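Local coordinates for protein ribokinase (Giardia lamblia, PDB 6WHJ) that probably phosphorylates D-ribose at O-5 with ATP and magnesium, giving D-ribose 5-phosphate for nucleotide synthesis and the pentose phosphate pathway, at residues A311-G316 / Q332-A337; E254-G259 / T303-A308; A7-I12 / I50-V55; V282-L287 / S296-I301; A38-G43 / K322-S327. All blocks are in the same frame, centred on the assembly; numbering follows the deposited sequence.

Helix 301-318 links interactions 1 and 2, whose centres lie about 16 Å apart: it meets helix 331-341 in the first and the edge strand 255-258 in the second, with Ser312 resting on Val258 between them. Interaction 4 lies about 11 Å from interaction 2, centre to centre, and is tied to it by a salt bridge from Arg283 to Glu306. Interaction 3, nearer the middle of the chain, packs against interaction 4 through Ile9 and Val282. It also reaches interaction 5, where Lys54 probably hydrogen-bonds the carbonyl of Ser325. Interaction 5 is at the predicted sugar and potassium sites and includes the bound ethanediol.

Interaction 1: residues A311-G316 / Q332-A337; sequences ASVAAG and QEVDDA
Val334, just past Glu333, whose OE2 forms a salt bridge with Arg321, a predicted potassium-site residue, is the first residue of segment 332-337 to reach segment 311-316, and it uses both of its branches. CG2 of Val334, beside its own backbone N, lies methyl to methyl against CB of Ala314 at 4.0 Å. CG1 stands anti to that N (chi1 -177°) and comes within 4.3 Å of CG1 of Val313. The same Val313 methyl is 4.0 Å from the carbonyl O of Val334, a plain van der Waals approach. Asp335 faces off the contact and pairs through OD2 with Arg331. A turn further along, Ala337 brings CB to 4.0 Å from CG1 of Val313, which thus sits against two successive turns of the second helix. The axes of the two short helical segments come within 9.3 Å and run at 113° to each other, so the contact stays local, centred where Ala314 and Val334 bring their CA atoms 5.6 Å apart. Tyr261 touches both Val313 and Ala337, while Phe310 and Pro329 pack on Val334 and extend the apolar patch. The chain between the two segments carries Ser318, at the end of the first helix, and then Arg321, Gly323 and Ser327, all predicted to bind potassium. No hydrogen bond or salt bridge joins the two segments; apart from one backbone carbonyl, methyl groups of valine and alanine do the touching. The contact therefore rests on van der Waals packing and the exclusion of water, with the carboxylates of Glu333 and Asp335 paired outside it.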
# COMPACT_ATOMS: atom_id res chain seq x y z
N ALA B 311 -18.07 -18.45 19.49
CA ALA B 311 -17.31 -17.66 18.52
C ALA B 311 -18.20 -16.66 17.81
O ALA B 311 -17.76 -15.55 17.49
CB ALA B 311 -16.61 -18.58 17.51
N SER B 312 -19.46 -17.02 17.55
CA SER B 312 -20.40 -16.09 16.92
C SER B 312 -20.64 -14.86 17.80
O SER B 312 -20.63 -13.73 17.31
CB SER B 312 -21.72 -16.79 16.61
OG SER B 312 -21.52 -17.88 15.75
N VAL B 313 -20.84 -15.06 19.10
CA VAL B 313 -21.10 -13.95 20.00
C VAL B 313 -19.89 -13.02 20.03
O VAL B 313 -20.04 -11.78 19.99
CB VAL B 313 -21.47 -14.47 21.40
CG1 VAL B 313 -21.59 -13.33 22.41
CG2 VAL B 313 -22.76 -15.28 21.35
N ALA B 314 -18.68 -13.58 20.09
CA ALA B 314 -17.49 -12.76 20.08
C ALA B 314 -17.33 -12.02 18.76
O ALA B 314 -16.99 -10.83 18.74
CB ALA B 314 -16.26 -13.61 20.39
N ALA B 315 -17.56 -12.70 17.64
CA ALA B 315 -17.47 -12.03 16.34
C ALA B 315 -18.56 -10.98 16.19
O ALA B 315 -18.32 -9.90 15.63
CB ALA B 315 -17.53 -13.05 15.21
N GLY B 316 -19.76 -11.27 16.70
CA GLY B 316 -20.83 -10.30 16.62
C GLY B 316 -20.54 -9.04 17.42
O GLY B 316 -21.01 -7.96 17.07
N GLN B 332 -15.09 -11.25 29.65
CA GLN B 332 -16.30 -10.92 30.41
C GLN B 332 -17.36 -10.33 29.49
O GLN B 332 -18.56 -10.62 29.66
CB GLN B 332 -15.97 -9.96 31.55
CG GLN B 332 -16.98 -9.99 32.70
CD GLN B 332 -17.23 -11.40 33.25
OE1 GLN B 332 -18.35 -11.74 33.62
NE2 GLN B 332 -16.17 -12.21 33.32
N GLU B 333 -16.96 -9.51 28.52
CA GLU B 333 -17.92 -8.98 27.56
C GLU B 333 -18.57 -10.10 26.76
O GLU B 333 -19.78 -10.06 26.49
CB GLU B 333 -17.24 -7.99 26.62
CG GLU B 333 -16.64 -6.78 27.30
CD GLU B 333 -15.72 -6.01 26.39
OE1 GLU B 333 -14.61 -5.62 26.83
OE2 GLU B 333 -16.10 -5.81 25.22
N VAL B 334 -17.78 -11.10 26.34
CA VAL B 334 -18.34 -12.25 25.63
C VAL B 334 -19.25 -13.06 26.55
O VAL B 334 -20.37 -13.42 26.18
CB VAL B 334 -17.22 -13.13 25.04
CG1 VAL B 334 -17.82 -14.27 24.25
CG2 VAL B 334 -16.30 -12.32 24.17
N ASP B 335 -18.78 -13.36 27.77
CA ASP B 335 -19.60 -14.10 28.73
C ASP B 335 -20.90 -13.38 29.04
O ASP B 335 -21.96 -14.01 29.15
CB ASP B 335 -18.83 -14.37 30.03
CG ASP B 335 -17.77 -15.44 29.89
OD1 ASP B 335 -16.94 -15.57 30.82
OD2 ASP B 335 -17.75 -16.15 28.85
N ASP B 336 -20.84 -12.05 29.20
CA ASP B 336 -22.05 -11.31 29.55
C ASP B 336 -23.09 -11.41 28.43
O ASP B 336 -24.25 -11.75 28.68
CB ASP B 336 -21.72 -9.84 29.83
CG ASP B 336 -20.98 -9.64 31.15
OD1 ASP B 336 -20.27 -8.62 31.27
OD2 ASP B 336 -21.08 -10.50 32.05
N ALA B 337 -22.68 -11.15 27.19
CA ALA B 337 -23.64 -11.15 26.09
C ALA B 337 -24.15 -12.55 25.77
O ALA B 337 -25.25 -12.70 25.24
CB ALA B 337 -23.01 -10.51 24.85

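Interaction 2: residues E254-G259 / T303-A308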
# COMPACT_ATOMS: atom_id res chain seq x y z
N GLU B 254 -23.74 -35.24 9.44
CA GLU B 254 -24.53 -34.52 10.44
C GLU B 254 -24.15 -33.05 10.42
O GLU B 254 -22.99 -32.69 10.22
CB GLU B 254 -24.34 -35.10 11.85
CG GLU B 254 -25.19 -36.31 12.13
CD GLU B 254 -26.66 -35.93 12.27
OE1 GLU B 254 -27.53 -36.68 11.74
OE2 GLU B 254 -26.96 -34.89 12.90
N SER B 255 -25.16 -32.20 10.55
CA SER B 255 -24.98 -30.77 10.36
C SER B 255 -25.53 -30.02 11.57
O SER B 255 -26.55 -30.43 12.15
CB SER B 255 -25.66 -30.34 9.05
OG SER B 255 -25.84 -28.95 8.95
N ARG B 256 -24.85 -28.94 11.96
CA ARG B 256 -25.34 -28.01 12.97
C ARG B 256 -25.22 -26.60 12.41
O ARG B 256 -24.15 -26.20 11.95
CB ARG B 256 -24.55 -28.14 14.28
CG ARG B 256 -24.72 -29.49 15.00
CD ARG B 256 -26.17 -29.77 15.38
NE ARG B 256 -26.31 -30.96 16.23
CZ ARG B 256 -26.47 -32.20 15.78
NH1 ARG B 256 -26.52 -32.47 14.48
NH2 ARG B 256 -26.59 -33.20 16.64
N THR B 257 -26.31 -25.84 12.47
CA THR B 257 -26.34 -24.46 12.01
C THR B 257 -26.14 -23.53 13.20
O THR B 257 -26.77 -23.73 14.25
CB THR B 257 -27.66 -24.15 11.30
OG1 THR B 257 -27.67 -24.73 9.99
CG2 THR B 257 -27.88 -22.65 11.18
N VAL B 258 -25.27 -22.54 13.05
CA VAL B 258 -24.96 -21.59 14.12
C VAL B 258 -25.15 -20.20 13.54
O VAL B 258 -24.28 -19.69 12.82
CB VAL B 258 -23.53 -21.78 14.66
CG1 VAL B 258 -23.23 -20.76 15.75
CG2 VAL B 258 -23.31 -23.19 15.17
N GLY B 259 -26.26 -19.56 13.87
CA GLY B 259 -26.56 -18.24 13.35
C GLY B 259 -25.64 -17.16 13.90
O GLY B 259 -24.94 -17.34 14.90
N THR B 303 -20.43 -30.51 20.73
CA THR B 303 -19.33 -29.78 21.35
C THR B 303 -18.74 -28.77 20.38
O THR B 303 -18.45 -27.63 20.75
CB THR B 303 -18.24 -30.74 21.83
OG1 THR B 303 -18.79 -31.68 22.77
CG2 THR B 303 -17.10 -29.96 22.50
N ILE B 304 -18.56 -29.18 19.12
CA ILE B 304 -18.10 -28.25 18.08
C ILE B 304 -19.11 -27.13 17.91
O ILE B 304 -18.74 -25.96 17.71
CB ILE B 304 -17.87 -29.01 16.76
CG1 ILE B 304 -16.97 -30.23 16.99
CG2 ILE B 304 -17.31 -28.08 15.68
CD1 ILE B 304 -15.60 -29.88 17.53
N ALA B 305 -20.40 -27.46 18.00
CA ALA B 305 -21.43 -26.43 17.85
C ALA B 305 -21.39 -25.43 19.00
O ALA B 305 -21.53 -24.23 18.78
CB ALA B 305 -22.81 -27.08 17.76
N GLU B 306 -21.16 -25.90 20.24
CA GLU B 306 -21.12 -24.97 21.36
C GLU B 306 -19.93 -24.02 21.24
O GLU B 306 -20.04 -22.83 21.56
CB GLU B 306 -21.08 -25.72 22.69
CG GLU B 306 -21.11 -24.76 23.88
CD GLU B 306 -21.07 -25.45 25.23
OE1 GLU B 306 -20.70 -24.78 26.22
OE2 GLU B 306 -21.43 -26.65 25.31
N ALA B 307 -18.78 -24.52 20.77
CA ALA B 307 -17.64 -23.64 20.55
C ALA B 307 -17.95 -22.58 19.50
O ALA B 307 -17.55 -21.42 19.64
CB ALA B 307 -16.42 -24.47 20.15
N ALA B 308 -18.70 -22.94 18.46
CA ALA B 308 -19.02 -21.98 17.41
C ALA B 308 -20.08 -20.97 17.85
O ALA B 308 -20.02 -19.81 17.42
CB ALA B 308 -19.49 -22.73 16.16
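In Val258, CG1 stands anti to the backbone N (chi1 179°) and CG2 beside it, a spread that lets the two methyls reach different parts of the helix turn 305-308. CG1 lies 3.7 Å from the carbonyl O of Ala308. CG2 packs on Ala308 CB at 4.0 Å and grazes the carbonyl O of Ala305 at 4.2 Å. In Arg256 it is the bend at chi2 (-60°) that divides the labour: the near part of the chain stays on the helix while the guanidinium swings toward the strand's start. CB of Arg256 touches CB of Ala305 at 4.0 Å, and its CG follows at 4.1 Å. At the far end, NH1 of Arg256 makes a salt bridge with OE2 of Glu254 at 2.9 Å, the carboxylate oxygen being met nearly head-on and almost in the guanidinium plane. The same NH1 donates to the carbonyl O of Ser255 at 3.1 Å, from well above the plane of that carbonyl. NE pairs in turn with Asp302, near the start of helix 301-318, so bonds to Glu254, Ser255 and Asp302 together fix the rotation of the group. Alanines at 305 and 308 present short side chains to the strand, whose direction differs by 13° from that of the helix turn. Strand 245-249 supplies the backbone partners, Ile247 for Arg256 and Ser245 for Val258, and Gly244 of the predicted ATP site lies close to Val258. This is helix-on-sheet packing at the edge of the large alpha/beta domain of PfkB-family kinases, strand 255-258 being the outermost strand on its side.

Interaction 3: residues A7-I12 / I50-V55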
# COMPACT_ATOMS: atom_id res chain seq x y z
N ALA B 7 1.01 -23.92 27.49
CA ALA B 7 0.32 -23.43 26.31
C ALA B 7 -0.64 -24.50 25.83
O ALA B 7 -0.25 -25.67 25.69
CB ALA B 7 1.31 -23.03 25.22
N LYS B 8 -1.89 -24.12 25.59
CA LYS B 8 -2.89 -25.06 25.08
C LYS B 8 -3.31 -24.77 23.65
O LYS B 8 -3.78 -25.69 22.97
CB LYS B 8 -4.14 -25.05 25.97
CG LYS B 8 -3.90 -25.28 27.47
CD LYS B 8 -4.14 -26.72 27.87
CE LYS B 8 -2.94 -27.60 27.57
NZ LYS B 8 -3.31 -29.05 27.52
N ILE B 9 -3.12 -23.54 23.17
CA ILE B 9 -3.39 -23.17 21.78
C ILE B 9 -2.09 -22.65 21.19
O ILE B 9 -1.52 -21.68 21.71
CB ILE B 9 -4.50 -22.11 21.67
CG1 ILE B 9 -5.81 -22.60 22.31
CG2 ILE B 9 -4.74 -21.73 20.20
CD1 ILE B 9 -6.83 -21.50 22.55
N VAL B 10 -1.62 -23.29 20.13
CA VAL B 10 -0.41 -22.91 19.43
C VAL B 10 -0.83 -22.43 18.04
O VAL B 10 -1.47 -23.18 17.29
CB VAL B 10 0.60 -24.07 19.36
CG1 VAL B 10 1.87 -23.66 18.61
CG2 VAL B 10 0.95 -24.58 20.74
N ILE B 11 -0.49 -21.20 17.69
CA ILE B 11 -0.83 -20.63 16.39
C ILE B 11 0.47 -20.43 15.61
O ILE B 11 1.32 -19.63 16.02
CB ILE B 11 -1.62 -19.32 16.50
CG1 ILE B 11 -2.86 -19.48 17.37
CG2 ILE B 11 -2.01 -18.80 15.13
CD1 ILE B 11 -2.65 -19.05 18.80
N ILE B 12 0.62 -21.15 14.51
CA ILE B 12 1.80 -21.06 13.66
C ILE B 12 1.38 -20.30 12.41
O ILE B 12 0.67 -20.84 11.56
CB ILE B 12 2.34 -22.45 13.30
CG1 ILE B 12 2.50 -23.32 14.55
CG2 ILE B 12 3.67 -22.31 12.59
CD1 ILE B 12 2.72 -24.81 14.24
N ILE B 50 -3.81 -13.10 18.85
CA ILE B 50 -4.19 -12.00 19.72
C ILE B 50 -5.64 -12.14 20.17
O ILE B 50 -5.98 -11.89 21.34
CB ILE B 50 -3.91 -10.65 19.02
CG1 ILE B 50 -2.40 -10.48 18.85
CG2 ILE B 50 -4.51 -9.49 19.79
CD1 ILE B 50 -1.94 -9.19 18.16
N ALA B 51 -6.52 -12.60 19.27
CA ALA B 51 -7.90 -12.88 19.65
C ALA B 51 -7.98 -13.96 20.73
O ALA B 51 -8.79 -13.86 21.66
CB ALA B 51 -8.71 -13.27 18.42
N CYS B 52 -7.13 -15.00 20.62
CA CYS B 52 -7.07 -16.00 21.68
C CYS B 52 -6.72 -15.36 23.01
O CYS B 52 -7.43 -15.55 24.01
CB CYS B 52 -6.06 -17.10 21.35
SG CYS B 52 -6.60 -18.32 20.12
N GLY B 53 -5.62 -14.59 23.05
CA GLY B 53 -5.19 -13.98 24.29
C GLY B 53 -6.24 -13.08 24.92
O GLY B 53 -6.35 -13.03 26.15
N LYS B 54 -7.05 -12.40 24.10
CA LYS B 54 -8.04 -11.48 24.67
C LYS B 54 -9.31 -12.19 25.13
O LYS B 54 -9.96 -11.73 26.07
CB LYS B 54 -8.41 -10.39 23.67
CG LYS B 54 -7.30 -9.41 23.36
CD LYS B 54 -7.87 -8.22 22.62
CE LYS B 54 -6.86 -7.11 22.43
NZ LYS B 54 -7.33 -6.22 21.32
N VAL B 55 -9.67 -13.30 24.50
CA VAL B 55 -10.88 -14.01 24.87
C VAL B 55 -10.58 -15.06 25.92
O VAL B 55 -11.50 -15.50 26.64
CB VAL B 55 -11.53 -14.60 23.60
CG1 VAL B 55 -12.73 -15.45 23.93
CG2 VAL B 55 -11.95 -13.48 22.64
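Ile9 and Ile11 meet Cys52 without any ring, amide or charged plane between them, so no face or edge of a flat side chain enters; a single sulfur is set against aliphatic branches. SG of Cys52 lies 3.9 Å from CG2 of Ile9 and 4.0 Å from CD1 of the same residue, lodged against both of its branches. CD1 of Ile11, two residues along the strand and on the same face of the sheet, approaches this sulfur at 4.2 Å. The cysteine torsion places SG beside its own backbone N (chi1 -76°), from where it reaches across to the strand. The backbones stay well apart, 8.1 Å between the CA atoms of Ile9 and Cys52, and side chains alone bridge the gap. Val282 and Met285 of helix 272-287 also pack on Ile9, whereas Val10 and Ile12 turn to the other side of the sheet and rest on helix 131-135. Ile11 is close to Gly45, part of the predicted sugar site. Strand 9-12 lies in the sheet beside the parallel strand 62-69, and helix 44-55 belongs to the connection between them. The contact is thus the helix-to-strand packing of a beta-alpha-beta crossover, here with the small-sheet strands 16-22 and 32-42 inserted ahead of the helix, within the alpha/beta core of the ribokinase fold.

Interaction 4: residues V282-L287 / S296-I301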
# COMPACT_ATOMS: atom_id res chain seq x y z
N VAL B 282 -10.52 -20.89 21.52
CA VAL B 282 -10.54 -20.74 22.97
C VAL B 282 -11.61 -21.62 23.59
O VAL B 282 -11.34 -22.42 24.49
CB VAL B 282 -10.72 -19.26 23.36
CG1 VAL B 282 -11.12 -19.13 24.82
CG2 VAL B 282 -9.44 -18.49 23.10
N ARG B 283 -12.85 -21.51 23.09
CA ARG B 283 -13.95 -22.31 23.64
C ARG B 283 -13.78 -23.79 23.35
O ARG B 283 -14.16 -24.62 24.17
CB ARG B 283 -15.28 -21.83 23.07
CG ARG B 283 -16.49 -22.28 23.87
CD ARG B 283 -16.42 -21.80 25.30
NE ARG B 283 -17.50 -22.38 26.10
CZ ARG B 283 -17.32 -23.04 27.24
NH1 ARG B 283 -16.10 -23.19 27.75
NH2 ARG B 283 -18.38 -23.53 27.88
N LEU B 284 -13.22 -24.14 22.19
CA LEU B 284 -12.96 -25.53 21.88
C LEU B 284 -11.99 -26.12 22.88
O LEU B 284 -12.22 -27.20 23.44
CB LEU B 284 -12.43 -25.65 20.46
CG LEU B 284 -12.46 -27.01 19.77
CD1 LEU B 284 -13.85 -27.59 19.87
CD2 LEU B 284 -12.07 -26.83 18.31
N MET B 285 -10.90 -25.40 23.15
CA MET B 285 -9.90 -25.85 24.11
C MET B 285 -10.49 -25.97 25.51
O MET B 285 -10.12 -26.87 26.26
CB MET B 285 -8.70 -24.90 24.10
CG MET B 285 -7.57 -25.29 25.03
SD MET B 285 -7.77 -24.55 26.68
CE MET B 285 -7.80 -22.82 26.25
N GLU B 286 -11.41 -25.08 25.87
CA GLU B 286 -11.99 -25.12 27.21
C GLU B 286 -12.95 -26.30 27.36
O GLU B 286 -12.96 -26.96 28.40
CB GLU B 286 -12.71 -23.81 27.52
CG GLU B 286 -11.77 -22.67 27.83
CD GLU B 286 -12.48 -21.33 27.93
OE1 GLU B 286 -13.71 -21.29 27.74
OE2 GLU B 286 -11.79 -20.32 28.22
N LEU B 287 -13.74 -26.59 26.32
CA LEU B 287 -14.67 -27.71 26.40
C LEU B 287 -13.94 -29.04 26.49
O LEU B 287 -14.49 -30.01 27.04
CB LEU B 287 -15.61 -27.69 25.19
CG LEU B 287 -16.59 -26.51 25.13
CD1 LEU B 287 -17.30 -26.46 23.79
CD2 LEU B 287 -17.59 -26.55 26.29
N SER B 296 -11.65 -36.30 23.68
CA SER B 296 -12.51 -36.92 22.68
C SER B 296 -13.89 -36.27 22.65
O SER B 296 -14.72 -36.65 21.82
CB SER B 296 -12.64 -38.42 22.94
OG SER B 296 -13.22 -38.67 24.21
N ALA B 297 -14.15 -35.33 23.56
CA ALA B 297 -15.31 -34.45 23.42
C ALA B 297 -15.19 -33.62 22.15
O ALA B 297 -16.21 -33.18 21.60
CB ALA B 297 -15.44 -33.53 24.63
N LEU B 298 -13.97 -33.37 21.69
CA LEU B 298 -13.79 -32.64 20.44
C LEU B 298 -14.19 -33.47 19.22
O LEU B 298 -14.06 -32.97 18.09
CB LEU B 298 -12.35 -32.15 20.30
CG LEU B 298 -11.84 -31.32 21.49
CD1 LEU B 298 -10.44 -30.79 21.22
CD2 LEU B 298 -12.78 -30.21 21.87
N ASN B 299 -14.63 -34.71 19.41
CA ASN B 299 -15.15 -35.54 18.34
C ASN B 299 -16.67 -35.49 18.24
O ASN B 299 -17.24 -36.15 17.36
CB ASN B 299 -14.71 -36.99 18.54
CG ASN B 299 -13.20 -37.17 18.46
OD1 ASN B 299 -12.48 -36.34 17.89
ND2 ASN B 299 -12.72 -38.26 19.04
N ASP B 300 -17.34 -34.75 19.13
CA ASP B 300 -18.79 -34.63 19.19
C ASP B 300 -19.23 -33.35 18.46
O ASP B 300 -18.69 -32.27 18.72
CB ASP B 300 -19.26 -34.60 20.64
CG ASP B 300 -20.79 -34.46 20.79
OD1 ASP B 300 -21.51 -34.33 19.77
OD2 ASP B 300 -21.27 -34.45 21.95
N ILE B 301 -20.21 -33.48 17.56
CA ILE B 301 -20.59 -32.33 16.75
C ILE B 301 -21.29 -31.28 17.60
O ILE B 301 -21.23 -30.09 17.29
CB ILE B 301 -21.47 -32.75 15.56
CG1 ILE B 301 -21.53 -31.61 14.54
CG2 ILE B 301 -22.87 -33.08 16.02
CD1 ILE B 301 -22.37 -31.91 13.33
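Leu284 and Leu287, in the last turn of helix 272-287, face a short 3-10 segment at 296-299 that presents Leu298 and Ala297. CA atoms of Leu284 and Leu298 stand 7.3 Å apart, those of Leu287 and Ala297 7.4 Å. Within the 3-10 turn, Asn299 N bonds to the carbonyl of Ser296 and Asp300 N to that of Ala297. Leu298 does most of the touching through one methyl: its CD2 lies 3.5 Å from CD1 of Leu284. The same methyl abuts the carbonyl O of Leu284 at 3.4 Å, lying over the helix backbone as well as the side chain. In Leu284, CG is anti to the backbone N (chi1 -162°), which carries the branch point out to its partner, and the two leucines cross obliquely. Ala297 adds a looser touch, its CB 4.4 Å from the carbonyl O of Leu287. Fold-wise, this is the connection between two consecutive helices of the alpha/beta domain, 272-287 and 301-318, and it lies away from the predicted ligand sites. Asp300 provides the N-cap of the second helix, its OD1 accepting from the backbone N of Asp302. Leu284 continues inward onto Ile304 and Leu140. Arg283, on the flank of the first helix, has CD2 of Leu287 over one face of its guanidinium, 3.5 Å above the plane and toward the rim. Its NH1 forms a salt bridge with OE1 of Glu286 at 3.1 Å, a bent bond (136° at the hydrogen) that uses the anti lone pair and leaves the guanidinium plane by 27°. That glutamate oxygen also pairs with Arg331.

Interaction 5: residues A38-G43 / K322-S327; sequences ASSHGG and KGTSAS. With EDO (1,2-ethanediol), chain F.
Thr324 makes the contact with strand residues Ser40 and His41, and it does so lightly. Its CG2 comes within 4.1 Å of the carbonyl O of His41, a methyl lying against backbone. OG1 of Thr324 faces OG of Ser40 at 4.4 Å, too long for a direct hydrogen bond. The nearest CA atoms, of His41 and Ser325, are still 7.9 Å apart, and the backbones do not meet by hydrogen bonds. The loop that offers the threonine is a type II' beta turn from Gly323 to Ala326, closed by Ala326 N to the carbonyl O of Gly323 at 2.7 Å. Thr324 occupies the second position with a positive phi (57°), as this turn type demands. Just past the turn, Ser327 OG makes a weak bond of 2.8 Å to the carbonyl O of Thr324. Gly323 and Ser327 are predicted potassium ligands, and Ser270 of that site packs on Thr324. Across from the turn, strand 32-42 belongs to the small four-stranded sheet that, in ribokinases, forms a lid over the sugar site. Its backbone pairs with strand 16-22, Ser40 bonding to Asp18. His41 is held by ND1 to the hydroxyl of Tyr15 and by stacking of its ring on His80. Just past the strand, Gly43 takes the N-cap position of helix 44-55, and its N reaches O2 of an ethanediol, probably from the crystallisation liquor, in a weak bond of 3.5 Å. Asn16, Asp18 and Glu146, all predicted sugar binders, are hydrogen-bonded to the same diol.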
# COMPACT_ATOMS: atom_id res chain seq x y z
N ALA B 38 -3.53 4.70 7.59
CA ALA B 38 -3.43 4.17 8.94
C ALA B 38 -2.56 2.92 8.95
O ALA B 38 -2.61 2.10 8.02
CB ALA B 38 -4.82 3.87 9.51
N SER B 39 -1.76 2.77 10.00
CA SER B 39 -0.87 1.64 10.17
C SER B 39 -1.29 0.82 11.38
O SER B 39 -1.58 1.38 12.44
CB SER B 39 0.57 2.13 10.34
OG SER B 39 1.41 1.08 10.72
N SER B 40 -1.30 -0.50 11.24
CA SER B 40 -1.83 -1.34 12.31
C SER B 40 -1.28 -2.76 12.20
O SER B 40 -0.78 -3.18 11.16
CB SER B 40 -3.36 -1.33 12.31
OG SER B 40 -3.86 -2.24 11.36
N HIS B 41 -1.39 -3.49 13.31
CA HIS B 41 -0.96 -4.88 13.38
C HIS B 41 -1.90 -5.79 12.60
O HIS B 41 -3.13 -5.67 12.68
CB HIS B 41 -0.93 -5.33 14.85
CG HIS B 41 0.11 -4.64 15.66
ND1 HIS B 41 1.43 -4.55 15.26
CD2 HIS B 41 0.03 -3.96 16.83
CE1 HIS B 41 2.12 -3.87 16.16
NE2 HIS B 41 1.29 -3.50 17.12
N GLY B 42 -1.33 -6.70 11.84
CA GLY B 42 -2.11 -7.65 11.06
C GLY B 42 -1.41 -9.00 10.99
O GLY B 42 -0.67 -9.39 11.89
N GLY B 43 -1.66 -9.71 9.90
CA GLY B 43 -1.24 -11.08 9.77
C GLY B 43 -2.31 -11.99 10.32
O GLY B 43 -2.74 -11.83 11.46
N LYS B 322 -14.52 -0.78 15.67
CA LYS B 322 -13.47 -0.60 14.67
C LYS B 322 -12.12 -1.02 15.26
O LYS B 322 -11.88 -0.82 16.45
CB LYS B 322 -13.41 0.86 14.21
N GLY B 323 -11.27 -1.62 14.43
CA GLY B 323 -9.88 -1.78 14.82
C GLY B 323 -9.18 -3.13 14.67
O GLY B 323 -8.20 -3.37 15.38
N THR B 324 -9.65 -3.99 13.76
CA THR B 324 -9.07 -5.31 13.53
C THR B 324 -9.05 -6.13 14.81
O THR B 324 -10.07 -6.73 15.18
CB THR B 324 -7.64 -5.21 12.94
OG1 THR B 324 -7.65 -4.36 11.78
CG2 THR B 324 -7.13 -6.59 12.52
N SER B 325 -7.90 -6.20 15.49
CA SER B 325 -7.84 -6.91 16.76
C SER B 325 -8.13 -6.00 17.95
O SER B 325 -8.32 -6.51 19.06
CB SER B 325 -6.48 -7.60 16.93
OG SER B 325 -6.60 -9.00 16.69
N ALA B 326 -8.19 -4.68 17.74
CA ALA B 326 -8.65 -3.79 18.80
C ALA B 326 -10.12 -4.01 19.10
O ALA B 326 -10.58 -3.71 20.21
CB ALA B 326 -8.41 -2.33 18.41
N SER B 327 -10.87 -4.56 18.15
CA SER B 327 -12.29 -4.81 18.33
C SER B 327 -12.58 -6.20 18.88
O SER B 327 -13.75 -6.54 19.09
CB SER B 327 -13.03 -4.63 17.00
OG SER B 327 -12.27 -5.16 15.92
C1 EDO F . -4.49 -10.21 6.69
O1 EDO F . -4.12 -10.64 5.38
C2 EDO F . -3.80 -8.89 7.03
O2 EDO F . -2.43 -8.96 6.59